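Local coordinates for protein sugar phosphate isomerase/epimerase (Parabacteroides distasonis, PDB 3L23) that probably isomerises or epimerises sugar substrates, using a xylose isomerase-like TIM barrel that holds a bound magnesium ion, at residues D151-A155 with E156-T160; Y20-S23 with Q24-K28; A139-V142 with C143-N147; G29-A32 with A33-K37. One frame throughout, in Å; residues are numbered along the deposited sequence.

Contact 1 (D151-A155 with E156-T160); sequences DVIKA and EGIAT. With EDO (1,2-ethanediol), chain G.
I153 and I158 share a first torsion, chi1 -66° and -58°, which sets CG2 of each isoleucine opposite its own backbone N. CG2 of I153 thereby meets CB of I158 at 3.7 Å, the two branched chains crossing at a slant. Between them the helix ends in a Schellman motif. G157 has a positive phi of 112°, which glycine accepts readily for want of a CB. Its N reaches K154 O at 3.0 Å from above the carbonyl plane, while I158 N makes a longer, weak bond of 3.3 Å to I153 O. E156 curls back at chi2, and one water joins its OE2 to V152 O. K154 stays extended: its CE passes 3.3 Å from A159 O, and its NZ shares a second water with that carbonyl besides bonding S209 O. A long, flexible lysine suits this partly exposed edge, whereas the isoleucines fill the buried side. D151 forms a salt bridge with K210 and also binds a 1,2-ethanediol, probably from the crystallisation liquor. The turn closes helix 136-155 against helix 103-119, where E156 packs on K111, A114 and A115 and I158 on H117; the chain then leads into strand 162-165, with T160 OG1 bonded to K123 O.

Contact 2 (Y20-S23 with Q24-K28); sequences YSLS and QELYK
E25 leans its aliphatic stem on the carbonyl of L22 before its carboxylate reaches the start of helix 285-298. Its CB lies 3.2 Å from L22 O. With CG opposite the carbonyl carbon of E25 (chi1 -61°) and the chain extended beyond it, CG is 3.6 Å from L22 O and CD 4.0 Å. At the tip OE2 accepts from the backbone N of Q285 and OE1 from that of F286. A glutamate suits this place: its stem is long enough to pass L22 O and bring the carboxylate to these two N-H groups, and its negative charge meets them at a helix N-terminus, which would probably stabilise the charged form. The E25 backbone also takes part, its N making a weak bond of 3.0 Å to L22 O.

On the inner side L22 CB and L26 CB stand 4.1 Å apart. Both leucines are buried, L22 against F286, V289 and V38, L26 against I19 and L35, so branched apolar chains fit them well. S23 adopts an unusual positive phi of 54° (psi -144°), more often found at glycine, where the chain bends after the 3-10 turn. Its carbonyl O comes near the plane of the Y27 ring at the edge, 4.0 Å from CD2, while L26 CG lies over one face of that ring. The whole is a beta-alpha loop of the TIM barrel, following strand 16-18 at its C-terminal end, the end of the barrel where the active site of this fold lies; the side chain of L22 is about 14 Å from the magnesium ion.

Contact 3 (A139-V142 with C143-N147); sequences AKLV and CDIFN
V142 O accepts from F146 N at 2.9 Å in a regular alpha-helical turn, and the bonds C143 N to A139 O, D144 N to K140 O and I145 N to L141 O repeat the same i to i+4 pattern. This spacing brings side chains one turn apart into contact. CG1 of V142, set opposite the backbone N by chi1 of 162°, comes over one face of the F146 ring, 3.7 Å from its centroid and 22° off the normal. The methyl is offset toward the rim, where CZ of F146 is 3.4 Å away, making a CH-pi contact between two chains that run alongside each other. Phenylalanine fits a buried place here, since its flat ring also stacks with F162 and meets Y164 of strand 162-165. On a neighbouring flank CG of L141 touches CD1 of I145 at 3.9 Å, and I145 extends the packing to T103, I106 and M107 of helix 103-119. C143, small and buried, fits beside D205 and T206, while D144 and K140 occupy the exposed side of the helix. Dispersion and the CH-pi contact thus join the side chains, while the clear hydrogen bonds across the contact are all backbone ones, as befits a helix facing the apolar shell of a barrel.

Contact 4 (G29-A32 with A33-K37); sequences GDVA and ANLRK
D30 O and N34 N are joined at 2.9 Å, with the donor in the carbonyl plane, in the first of the i to i+4 bonds that build helix 31-40. D30 itself is the N-cap. Its CG lies opposite the backbone N (chi1 175°), and this swings OD1 back over the helix start to accept from A33 N at 3.0 Å. The bond is nearly straight, 167° at the hydrogen, yet the N-H comes from above the carboxylate plane, 74° out of it. A short acidic chain suits this position, because it caps a backbone N-H and its negative charge would probably interact favourably with the positive end of the helix dipole. OD2 rests 3.4 Å from CB of A33 and 4.3 Å from NH2 of R36, an attraction too long for a salt bridge. R36 folds back so that one face of its guanidinium covers CA of A33, and its NH1 lies 3.9 Å from CB of A32; the short alanine side chains let the guanidinium lie close to the helix backbone.

Both polar atoms of the N34 amide are held: a water bonded to D30 N donates to OD1 at 2.9 Å, while ND2 bonds K28 O and L26 O of the preceding loop. V31 CG1 lies 4.0 Å from CD1 of the buried L35, their chains side by side, with M67, A71 and L73 around L35. This is a classical N-capped helix opening, here in the beta-alpha-beta crossover between strands 16-18 and 45-52 of the TIM barrel.

Along the chain the order is contact 2, contact 4, contact 3 and contact 1. Contacts 2 and 4 are neighbours, their centres about 10 Å apart, and they touch through the N34 amide, which ties the loop after strand 16-18 to helix 31-40. Contacts 3 and 1 share helix 136-155, one in its N-terminal half and the other at its C-terminal end, with centres about 17 Å apart. The two pairs sit on different parts of the barrel wall; contacts 3 and 4 lie about 40 Å apart between centres, on opposite sides of the chain's centre. Together they sample two beta-alpha units of the barrel that carries the magnesium site.

Contact 1 (D151-A155 with E156-T160)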
loop_
_atom_site.group_PDB
_atom_site.type_symbol
_atom_site.label_atom_id
_atom_site.label_comp_id
_atom_site.label_asym_id
_atom_site.label_seq_id
_atom_site.Cartn_x
_atom_site.Cartn_y
_atom_site.Cartn_z
ATOM N N ASP A 151 -16.068 3.307 -7.643
ATOM C CA ASP A 151 -17.505 3.055 -7.753
ATOM C C ASP A 151 -17.801 1.557 -7.694
ATOM O O ASP A 151 -18.740 1.121 -7.015
ATOM C CB ASP A 151 -18.095 3.607 -9.060
ATOM C CG ASP A 151 -18.074 5.126 -9.156
ATOM O OD1 ASP A 151 -17.857 5.835 -8.165
ATOM O OD2 ASP A 151 -18.336 5.618 -10.281
ATOM N N VAL A 152 -17.000 0.768 -8.415
ATOM C CA VAL A 152 -17.134 -0.691 -8.404
ATOM C C VAL A 152 -16.877 -1.285 -7.003
ATOM O O VAL A 152 -17.620 -2.135 -6.545
ATOM C CB VAL A 152 -16.184 -1.334 -9.433
ATOM C CG1 VAL A 152 -16.148 -2.849 -9.274
ATOM C CG2 VAL A 152 -16.608 -0.924 -10.833
ATOM N N ILE A 153 -15.839 -0.806 -6.350
ATOM C CA ILE A 153 -15.422 -1.276 -5.011
ATOM C C ILE A 153 -16.479 -0.958 -3.947
ATOM O O ILE A 153 -16.844 -1.819 -3.140
ATOM C CB ILE A 153 -14.067 -0.666 -4.629
ATOM C CG1 ILE A 153 -12.962 -1.215 -5.577
ATOM C CG2 ILE A 153 -13.696 -0.964 -3.196
ATOM C CD1 ILE A 153 -11.631 -0.425 -5.536
ATOM N N LYS A 154 -16.997 0.266 -3.973
ATOM C CA LYS A 154 -18.034 0.661 -2.998
ATOM C C LYS A 154 -19.313 -0.134 -3.162
ATOM O O LYS A 154 -19.982 -0.455 -2.165
ATOM C CB LYS A 154 -18.331 2.162 -3.090
ATOM C CG LYS A 154 -17.208 3.067 -2.655
ATOM C CD LYS A 154 -17.692 4.485 -2.430
ATOM C CE LYS A 154 -16.542 5.435 -2.088
ATOM N NZ LYS A 154 -17.060 6.768 -1.669
ATOM N N ALA A 155 -19.651 -0.466 -4.412
ATOM C CA ALA A 155 -20.871 -1.229 -4.754
ATOM C C ALA A 155 -20.811 -2.671 -4.259
ATOM O O ALA A 155 -21.858 -3.318 -4.115
ATOM C CB ALA A 155 -21.110 -1.205 -6.242
ATOM N N GLU A 156 -19.598 -3.186 -4.058
ATOM C CA GLU A 156 -19.380 -4.501 -3.456
ATOM C C GLU A 156 -19.315 -4.454 -1.929
ATOM O O GLU A 156 -19.211 -5.510 -1.280
ATOM C CB GLU A 156 -18.106 -5.152 -4.020
ATOM C CG GLU A 156 -18.203 -5.467 -5.494
ATOM C CD GLU A 156 -19.417 -6.296 -5.850
ATOM O OE1 GLU A 156 -19.707 -7.259 -5.107
ATOM O OE2 GLU A 156 -20.099 -5.982 -6.859
ATOM N N GLY A 157 -19.345 -3.260 -1.344
ATOM C CA GLY A 157 -19.415 -3.143 0.106
ATOM C C GLY A 157 -18.238 -2.590 0.857
ATOM O O GLY A 157 -18.240 -2.641 2.076
ATOM N N ILE A 158 -17.234 -2.069 0.155
ATOM C CA ILE A 158 -16.060 -1.471 0.789
ATOM C C ILE A 158 -16.186 0.049 0.669
ATOM O O ILE A 158 -15.854 0.626 -0.354
ATOM C CB ILE A 158 -14.765 -2.012 0.156
ATOM C CG1 ILE A 158 -14.737 -3.553 0.296
ATOM C CG2 ILE A 158 -13.534 -1.412 0.811
ATOM C CD1 ILE A 158 -13.476 -4.219 -0.252
ATOM N N ALA A 159 -16.706 0.670 1.724
ATOM C CA ALA A 159 -17.119 2.063 1.700
ATOM C C ALA A 159 -15.991 3.046 1.447
ATOM O O ALA A 159 -16.231 4.166 0.995
ATOM C CB ALA A 159 -17.801 2.409 2.989
ATOM N N THR A 160 -14.773 2.665 1.797
ATOM C CA THR A 160 -13.598 3.530 1.554
ATOM C C THR A 160 -13.239 3.753 0.083
ATOM O O THR A 160 -12.488 4.672 -0.226
ATOM C CB THR A 160 -12.352 3.007 2.288
ATOM O OG1 THR A 160 -12.137 1.626 1.956
ATOM C CG2 THR A 160 -12.507 3.178 3.799
HETATM C C1 EDO G . -16.730 7.659 -12.063
HETATM O O1 EDO G . -18.070 7.774 -11.575
HETATM C C2 EDO G . -16.146 9.048 -12.195
HETATM O O2 EDO G . -16.254 9.762 -10.959
HETATM O O HOH W 1 -19.362 -3.652 -8.170
HETATM O O HOH W 2 -18.647 5.532 0.712
#

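Contact 2 (Y20-S23 with Q24-K28)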
loop_
_atom_site.group_PDB
_atom_site.type_symbol
_atom_site.label_atom_id
_atom_site.label_comp_id
_atom_site.label_asym_id
_atom_site.label_seq_id
_atom_site.Cartn_x
_atom_site.Cartn_y
_atom_site.Cartn_z
ATOM N N TYR A 20 3.941 -8.534 3.344
ATOM C CA TYR A 20 4.977 -8.787 2.339
ATOM C C TYR A 20 6.381 -8.614 2.943
ATOM O O TYR A 20 7.327 -9.189 2.475
ATOM C CB TYR A 20 4.808 -7.805 1.180
ATOM C CG TYR A 20 5.589 -8.100 -0.073
ATOM C CD1 TYR A 20 5.267 -9.173 -0.875
ATOM C CD2 TYR A 20 6.563 -7.233 -0.512
ATOM C CE1 TYR A 20 5.960 -9.413 -2.058
ATOM C CE2 TYR A 20 7.260 -7.459 -1.675
ATOM C CZ TYR A 20 6.959 -8.533 -2.446
ATOM O OH TYR A 20 7.642 -8.752 -3.640
ATOM N N SER A 21 6.464 -7.853 4.017
ATOM C CA SER A 21 7.706 -7.669 4.764
ATOM C C SER A 21 8.341 -8.980 5.187
ATOM O O SER A 21 9.551 -9.064 5.292
ATOM C CB SER A 21 7.438 -6.853 6.035
ATOM O OG SER A 21 6.866 -5.584 5.693
ATOM N N LEU A 22 7.523 -9.989 5.443
ATOM C CA LEU A 22 8.006 -11.298 5.868
ATOM C C LEU A 22 8.314 -12.263 4.728
ATOM O O LEU A 22 8.883 -13.319 4.946
ATOM C CB LEU A 22 6.955 -11.918 6.786
ATOM C CG LEU A 22 6.651 -11.126 8.058
ATOM C CD1 LEU A 22 5.394 -11.705 8.712
ATOM C CD2 LEU A 22 7.820 -11.170 8.994
ATOM N N SER A 23 7.908 -11.895 3.505
ATOM C CA SER A 23 8.167 -12.702 2.332
ATOM C C SER A 23 7.649 -14.140 2.572
ATOM O O SER A 23 6.603 -14.360 3.246
ATOM C CB SER A 23 9.661 -12.619 1.957
ATOM O OG SER A 23 9.945 -13.365 0.753
ATOM N N GLN A 24 8.353 -15.122 2.051
ATOM C CA GLN A 24 7.897 -16.488 2.231
ATOM C C GLN A 24 8.151 -17.044 3.620
ATOM O O GLN A 24 7.649 -18.125 3.921
ATOM C CB GLN A 24 8.464 -17.393 1.119
ATOM C CG GLN A 24 7.896 -17.005 -0.291
ATOM C CD GLN A 24 6.340 -16.996 -0.374
ATOM O OE1 GLN A 24 5.699 -18.043 -0.255
ATOM N NE2 GLN A 24 5.749 -15.810 -0.594
ATOM N N GLU A 25 8.821 -16.294 4.507
ATOM C CA GLU A 25 9.003 -16.755 5.896
ATOM C C GLU A 25 7.660 -16.944 6.631
ATOM O O GLU A 25 7.508 -17.854 7.455
ATOM C CB GLU A 25 9.923 -15.813 6.672
ATOM C CG GLU A 25 11.341 -15.717 6.088
ATOM C CD GLU A 25 12.199 -14.674 6.801
ATOM O OE1 GLU A 25 11.973 -14.437 8.029
ATOM O OE2 GLU A 25 13.139 -14.164 6.122
ATOM N N LEU A 26 6.684 -16.106 6.305
ATOM C CA LEU A 26 5.343 -16.249 6.855
ATOM C C LEU A 26 4.715 -17.596 6.492
ATOM O O LEU A 26 3.942 -18.142 7.272
ATOM C CB LEU A 26 4.450 -15.112 6.393
ATOM C CG LEU A 26 2.995 -15.096 6.932
ATOM C CD1 LEU A 26 2.968 -15.128 8.450
ATOM C CD2 LEU A 26 2.214 -13.896 6.313
ATOM N N TYR A 27 5.026 -18.139 5.320
ATOM C CA TYR A 27 4.387 -19.351 4.851
ATOM C C TYR A 27 5.226 -20.620 5.016
ATOM O O TYR A 27 4.760 -21.722 4.695
ATOM C CB TYR A 27 3.949 -19.166 3.387
ATOM C CG TYR A 27 2.981 -18.038 3.224
ATOM C CD1 TYR A 27 1.622 -18.213 3.476
ATOM C CD2 TYR A 27 3.416 -16.774 2.842
ATOM C CE1 TYR A 27 0.723 -17.160 3.340
ATOM C CE2 TYR A 27 2.533 -15.705 2.741
ATOM C CZ TYR A 27 1.188 -15.905 2.974
ATOM O OH TYR A 27 0.339 -14.835 2.838
ATOM N N LYS A 28 6.442 -20.484 5.553
ATOM C CA LYS A 28 7.320 -21.624 5.803
ATOM C C LYS A 28 7.053 -22.227 7.174
ATOM O O LYS A 28 7.092 -21.536 8.176
ATOM C CB LYS A 28 8.789 -21.200 5.704
ATOM C CG LYS A 28 9.778 -22.269 6.133
#

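Contact 3 (A139-V142 with C143-N147)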
loop_
_atom_site.group_PDB
_atom_site.type_symbol
_atom_site.label_atom_id
_atom_site.label_comp_id
_atom_site.label_asym_id
_atom_site.label_seq_id
_atom_site.Cartn_x
_atom_site.Cartn_y
_atom_site.Cartn_z
ATOM N N ALA A 139 -1.896 9.887 -17.797
ATOM C CA ALA A 139 -2.217 10.067 -16.402
ATOM C C ALA A 139 -3.697 10.353 -16.203
ATOM O O ALA A 139 -4.323 9.843 -15.256
ATOM C CB ALA A 139 -1.357 11.206 -15.772
ATOM N N LYS A 140 -4.254 11.186 -17.079
ATOM C CA LYS A 140 -5.684 11.491 -17.029
ATOM C C LYS A 140 -6.526 10.230 -17.061
ATOM O O LYS A 140 -7.383 10.032 -16.202
ATOM C CB LYS A 140 -6.088 12.383 -18.193
ATOM C CG LYS A 140 -5.573 13.790 -18.146
ATOM C CD LYS A 140 -6.068 14.547 -19.346
ATOM C CE LYS A 140 -5.398 15.877 -19.534
ATOM N NZ LYS A 140 -5.884 16.494 -20.793
ATOM N N LEU A 141 -6.286 9.384 -18.060
ATOM C CA LEU A 141 -7.036 8.146 -18.231
ATOM C C LEU A 141 -6.876 7.231 -17.039
ATOM O O LEU A 141 -7.858 6.636 -16.582
ATOM C CB LEU A 141 -6.625 7.424 -19.545
ATOM C CG LEU A 141 -7.411 6.146 -19.863
ATOM C CD1 LEU A 141 -8.921 6.424 -20.042
ATOM C CD2 LEU A 141 -6.881 5.494 -21.100
ATOM N N VAL A 142 -5.671 7.154 -16.476
ATOM C CA VAL A 142 -5.478 6.346 -15.285
ATOM C C VAL A 142 -6.345 6.886 -14.141
ATOM O O VAL A 142 -7.043 6.113 -13.422
ATOM C CB VAL A 142 -3.991 6.262 -14.885
ATOM C CG1 VAL A 142 -3.884 5.810 -13.432
ATOM C CG2 VAL A 142 -3.202 5.355 -15.856
ATOM N N CYS A 143 -6.358 8.200 -13.971
ATOM C CA CYS A 143 -7.217 8.795 -12.937
ATOM C C CYS A 143 -8.715 8.476 -13.116
ATOM O O CYS A 143 -9.404 8.149 -12.154
ATOM C CB CYS A 143 -7.034 10.297 -12.869
ATOM S SG CYS A 143 -5.391 10.766 -12.309
ATOM N N ASP A 144 -9.210 8.550 -14.343
ATOM C CA ASP A 144 -10.590 8.222 -14.613
ATOM C C ASP A 144 -10.879 6.763 -14.256
ATOM O O ASP A 144 -11.955 6.445 -13.741
ATOM C CB ASP A 144 -10.881 8.427 -16.096
ATOM C CG ASP A 144 -10.846 9.875 -16.511
ATOM O OD1 ASP A 144 -11.073 10.745 -15.645
ATOM O OD2 ASP A 144 -10.670 10.141 -17.726
ATOM N N ILE A 145 -9.920 5.879 -14.545
ATOM C CA ILE A 145 -10.070 4.462 -14.256
ATOM C C ILE A 145 -10.100 4.268 -12.721
ATOM O O ILE A 145 -10.913 3.488 -12.207
ATOM C CB ILE A 145 -8.972 3.602 -15.017
ATOM C CG1 ILE A 145 -9.311 3.562 -16.509
ATOM C CG2 ILE A 145 -8.800 2.194 -14.424
ATOM C CD1 ILE A 145 -8.148 3.114 -17.448
ATOM N N PHE A 146 -9.248 4.963 -11.989
ATOM C CA PHE A 146 -9.257 4.869 -10.527
ATOM C C PHE A 146 -10.615 5.326 -9.955
ATOM O O PHE A 146 -11.170 4.709 -9.019
ATOM C CB PHE A 146 -8.148 5.719 -9.917
ATOM C CG PHE A 146 -6.708 5.184 -10.126
ATOM C CD1 PHE A 146 -6.438 3.936 -10.672
ATOM C CD2 PHE A 146 -5.641 5.949 -9.678
ATOM C CE1 PHE A 146 -5.102 3.498 -10.836
ATOM C CE2 PHE A 146 -4.322 5.507 -9.813
ATOM C CZ PHE A 146 -4.067 4.289 -10.379
ATOM N N ASN A 147 -11.141 6.428 -10.502
ATOM C CA ASN A 147 -12.440 6.952 -10.051
ATOM C C ASN A 147 -13.529 5.891 -10.284
ATOM O O ASN A 147 -14.355 5.641 -9.416
ATOM C CB ASN A 147 -12.841 8.240 -10.783
ATOM C CG ASN A 147 -12.094 9.463 -10.307
ATOM O OD1 ASN A 147 -11.594 9.515 -9.177
ATOM N ND2 ASN A 147 -12.040 10.474 -11.155
#

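Contact 4 (G29-A32 with A33-K37)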
loop_
_atom_site.group_PDB
_atom_site.type_symbol
_atom_site.label_atom_id
_atom_site.label_comp_id
_atom_site.label_asym_id
_atom_site.label_seq_id
_atom_site.Cartn_x
_atom_site.Cartn_y
_atom_site.Cartn_z
ATOM N N GLY A 29 6.827 -23.525 7.214
ATOM C CA GLY A 29 6.584 -24.224 8.481
ATOM C C GLY A 29 5.101 -24.192 8.861
ATOM O O GLY A 29 4.242 -24.588 8.087
ATOM N N ASP A 30 4.815 -23.657 10.045
ATOM C CA ASP A 30 3.496 -23.647 10.659
ATOM C C ASP A 30 2.993 -22.211 10.565
ATOM O O ASP A 30 3.405 -21.372 11.360
ATOM C CB ASP A 30 3.673 -24.113 12.117
ATOM C CG ASP A 30 2.403 -24.045 12.963
ATOM O OD1 ASP A 30 1.376 -23.498 12.559
ATOM O OD2 ASP A 30 2.468 -24.537 14.110
ATOM N N VAL A 31 2.123 -21.938 9.599
ATOM C CA VAL A 31 1.607 -20.589 9.393
ATOM C C VAL A 31 0.880 -20.027 10.623
ATOM O O VAL A 31 1.032 -18.848 10.948
ATOM C CB VAL A 31 0.681 -20.518 8.171
ATOM C CG1 VAL A 31 0.259 -19.099 7.922
ATOM C CG2 VAL A 31 1.414 -21.065 6.963
ATOM N N ALA A 32 0.122 -20.864 11.319
ATOM C CA ALA A 32 -0.554 -20.426 12.545
ATOM C C ALA A 32 0.444 -19.958 13.592
ATOM O O ALA A 32 0.259 -18.864 14.182
ATOM C CB ALA A 32 -1.446 -21.533 13.109
ATOM N N ALA A 33 1.516 -20.729 13.801
ATOM C CA ALA A 33 2.580 -20.320 14.731
ATOM C C ALA A 33 3.299 -19.063 14.264
ATOM O O ALA A 33 3.674 -18.184 15.094
ATOM C CB ALA A 33 3.591 -21.445 14.956
ATOM N N ASN A 34 3.515 -18.938 12.952
ATOM C CA ASN A 34 4.136 -17.722 12.410
ATOM C C ASN A 34 3.288 -16.479 12.650
ATOM O O ASN A 34 3.820 -15.417 12.946
ATOM C CB ASN A 34 4.472 -17.862 10.924
ATOM C CG ASN A 34 5.477 -18.971 10.668
ATOM O OD1 ASN A 34 6.143 -19.431 11.597
ATOM N ND2 ASN A 34 5.519 -19.482 9.437
ATOM N N LEU A 35 1.968 -16.616 12.533
ATOM C CA LEU A 35 1.053 -15.501 12.790
ATOM C C LEU A 35 1.049 -15.165 14.297
ATOM O O LEU A 35 1.006 -13.984 14.675
ATOM C CB LEU A 35 -0.342 -15.798 12.256
ATOM C CG LEU A 35 -0.478 -15.707 10.734
ATOM C CD1 LEU A 35 -1.725 -16.511 10.209
ATOM C CD2 LEU A 35 -0.503 -14.249 10.306
ATOM N N ARG A 36 1.127 -16.180 15.143
ATOM C CA ARG A 36 1.333 -15.959 16.584
ATOM C C ARG A 36 2.619 -15.191 16.876
ATOM O O ARG A 36 2.638 -14.308 17.768
ATOM C CB ARG A 36 1.307 -17.267 17.369
ATOM C CG ARG A 36 -0.069 -17.910 17.408
ATOM C CD ARG A 36 -0.173 -18.989 18.469
ATOM N NE ARG A 36 0.730 -20.132 18.284
ATOM C CZ ARG A 36 0.458 -21.216 17.548
ATOM N NH1 ARG A 36 -0.686 -21.372 16.902
ATOM N NH2 ARG A 36 1.353 -22.178 17.486
ATOM N N LYS A 37 3.680 -15.497 16.131
ATOM C CA LYS A 37 4.962 -14.762 16.277
ATOM C C LYS A 37 4.795 -13.295 15.907
ATOM O O LYS A 37 5.374 -12.419 16.539
ATOM C CB LYS A 37 6.101 -15.422 15.481
ATOM C CG LYS A 37 7.515 -14.756 15.678
ATOM C CD LYS A 37 8.734 -15.672 15.276
ATOM C CE LYS A 37 10.120 -15.007 15.626
ATOM N NZ LYS A 37 11.310 -16.014 15.613
HETATM O O HOH W 3 7.102 -22.151 11.510
#